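Local structure of microcin B17-processing protein McbB (Escherichia coli, 6GRI) at the interface of chains A and B. The protein works with McbC and McbD in the microcin B17 synthetase, which converts the inactive McbA precursor into the active peptide antibiotic. Residues are numbered along the deposited sequence; one frame, centred on the assembly and turned at random. Chains: chain A, Microcin B17-processing protein McbB; chain B, Microcin B17-processing protein McbD.

The interface of chains A and B. Residues chain A 21-24, 26-28; chain B 116-119.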
loop_
_atom_site.group_PDB
_atom_site.type_symbol
_atom_site.label_atom_id
_atom_site.label_comp_id
_atom_site.label_asym_id
_atom_site.label_seq_id
_atom_site.Cartn_x
_atom_site.Cartn_y
_atom_site.Cartn_z
ATOM N N ILE A 21 -32.418 -19.863 33.585
ATOM C CA ILE A 21 -33.690 -20.358 33.059
ATOM C C ILE A 21 -34.695 -20.291 34.204
ATOM O O ILE A 21 -34.431 -20.818 35.285
ATOM C CB ILE A 21 -33.570 -21.817 32.584
ATOM N N SER A 22 -35.826 -19.625 33.992
ATOM C CA SER A 22 -36.849 -19.493 35.040
ATOM C C SER A 22 -38.250 -19.613 34.433
ATOM O O SER A 22 -38.587 -18.875 33.500
ATOM C CB SER A 22 -36.674 -18.171 35.788
ATOM O OG SER A 22 -37.178 -18.266 37.108
ATOM N N ARG A 23 -39.058 -20.537 34.968
ATOM C CA ARG A 23 -40.273 -21.000 34.285
ATOM C C ARG A 23 -41.488 -21.057 35.246
ATOM O O ARG A 23 -41.839 -20.022 35.831
ATOM C CB ARG A 23 -39.949 -22.317 33.547
ATOM C CG ARG A 23 -40.812 -22.616 32.324
ATOM C CD ARG A 23 -40.029 -23.353 31.240
ATOM N NE ARG A 23 -38.951 -22.527 30.686
ATOM C CZ ARG A 23 -38.011 -22.941 29.828
ATOM N NH1 ARG A 23 -37.987 -24.191 29.373
ATOM N NH2 ARG A 23 -37.076 -22.085 29.411
ATOM N N ASN A 24 -42.135 -22.215 35.406
ATOM C CA ASN A 24 -43.343 -22.333 36.237
ATOM C C ASN A 24 -43.024 -22.374 37.748
ATOM O O ASN A 24 -43.087 -23.444 38.371
ATOM C CB ASN A 24 -44.134 -23.579 35.819
ATOM N N LYS A 26 -40.194 -22.224 39.291
ATOM C CA LYS A 26 -38.845 -22.715 39.577
ATOM C C LYS A 26 -37.817 -21.893 38.803
ATOM O O LYS A 26 -38.127 -21.360 37.729
ATOM C CB LYS A 26 -38.743 -24.202 39.220
ATOM N N THR A 27 -36.606 -21.788 39.359
ATOM C CA THR A 27 -35.525 -20.974 38.774
ATOM C C THR A 27 -34.160 -21.698 38.812
ATOM O O THR A 27 -33.715 -22.127 39.875
ATOM C CB THR A 27 -35.407 -19.617 39.500
ATOM O OG1 THR A 27 -36.709 -19.048 39.670
ATOM C CG2 THR A 27 -34.529 -18.641 38.714
ATOM N N LEU A 28 -33.502 -21.814 37.654
ATOM C CA LEU A 28 -32.259 -22.591 37.515
ATOM C C LEU A 28 -31.054 -21.682 37.230
ATOM O O LEU A 28 -31.036 -20.979 36.229
ATOM C CB LEU A 28 -32.419 -23.630 36.394
ATOM C CG LEU A 28 -31.306 -24.662 36.169
ATOM C CD1 LEU A 28 -31.020 -25.477 37.417
ATOM C CD2 LEU A 28 -31.669 -25.592 35.021
ATOM N N LEU B 116 -37.617 -29.588 30.339
ATOM C CA LEU B 116 -37.971 -28.371 29.606
ATOM C C LEU B 116 -39.001 -27.540 30.359
ATOM O O LEU B 116 -38.945 -26.320 30.321
ATOM C CB LEU B 116 -38.516 -28.730 28.215
ATOM C CG LEU B 116 -38.821 -27.619 27.206
ATOM C CD1 LEU B 116 -37.543 -26.920 26.765
ATOM C CD2 LEU B 116 -39.559 -28.175 25.993
ATOM N N PHE B 117 -39.921 -28.200 31.061
ATOM C CA PHE B 117 -41.064 -27.519 31.672
ATOM C C PHE B 117 -40.843 -27.145 33.139
ATOM O O PHE B 117 -41.061 -26.000 33.524
ATOM C CB PHE B 117 -42.320 -28.380 31.487
ATOM C CG PHE B 117 -42.538 -28.810 30.059
ATOM C CD1 PHE B 117 -42.751 -27.862 29.060
ATOM C CD2 PHE B 117 -42.495 -30.154 29.697
ATOM C CE1 PHE B 117 -42.928 -28.242 27.736
ATOM C CE2 PHE B 117 -42.689 -30.540 28.371
ATOM C CZ PHE B 117 -42.904 -29.582 27.391
ATOM N N SER B 118 -40.394 -28.101 33.944
ATOM C CA SER B 118 -40.276 -27.914 35.390
ATOM C C SER B 118 -38.918 -27.409 35.839
ATOM O O SER B 118 -38.765 -27.031 37.001
ATOM C CB SER B 118 -40.550 -29.237 36.102
ATOM O OG SER B 118 -39.439 -30.114 35.999
ATOM N N LEU B 119 -37.934 -27.463 34.937
ATOM C CA LEU B 119 -36.526 -27.227 35.254
ATOM C C LEU B 119 -35.892 -28.183 36.285
ATOM O O LEU B 119 -34.818 -27.882 36.812
ATOM C CB LEU B 119 -36.317 -25.771 35.677
ATOM C CG LEU B 119 -36.912 -24.696 34.764
ATOM C CD1 LEU B 119 -36.354 -23.338 35.154
ATOM C CD2 LEU B 119 -36.628 -24.970 33.296
#
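A turn of chain B packs here against the turn and flanking strand ends of a chain A hairpin, within the McbBCD synthetase, and B:Leu119 gives up the most surface, 104 Å² hidden by chain A. Its backbone has positive phi (60°), and its CG stands anti to the carbonyl carbon (chi1 -49°), so that the isobutyl tip points into the chain A hairpin. Methyl CD1 leads: it lies over the backbone of the first strand, 3.9 Å from CA of A:Ser22, and reaches CB of A:Leu28 on the returning strand at 4.1 Å. The branch carbon CG meets A:Arg23 CB at 4.0 Å, while the other methyl, CD2, lies 4.0 Å above the plane of the A:Arg23 guanidinium, towards its rim.

A:Arg23 runs alongside the chain B turn. Its CG is anti to the backbone N (chi1 -153°), which lays CG 3.6 Å from the carbonyl oxygen O of B:Phe117, and the bends at chi2 and chi3 then direct the guanidinium towards B:Leu116. The guanidinium gives NH1 to the carbonyl oxygen O of B:Leu116 in a hydrogen bond of 2.5 Å. The donor lies in the carbonyl plane and the acceptor close to the guanidinium plane, a geometry that should help set the rotation of the flat group. If charged, as is likely, the guanidinium would be partly balanced by this main-chain oxygen, which it may polarise. B:Phe117 turns its ring away from the arginine and takes CB of B:Leu116 over the centre of one face.

Behind the contact, A:Ser22 OG and A:Thr27 OG1 are hydrogen bonded at 2.7 Å, tying together the two arms of the chain A hairpin. That hairpin joins strands 19-22 and 27-30; the chain B residues form the turn between strands 108-115 and 121-125, which packs against the hairpin's turn and strand ends.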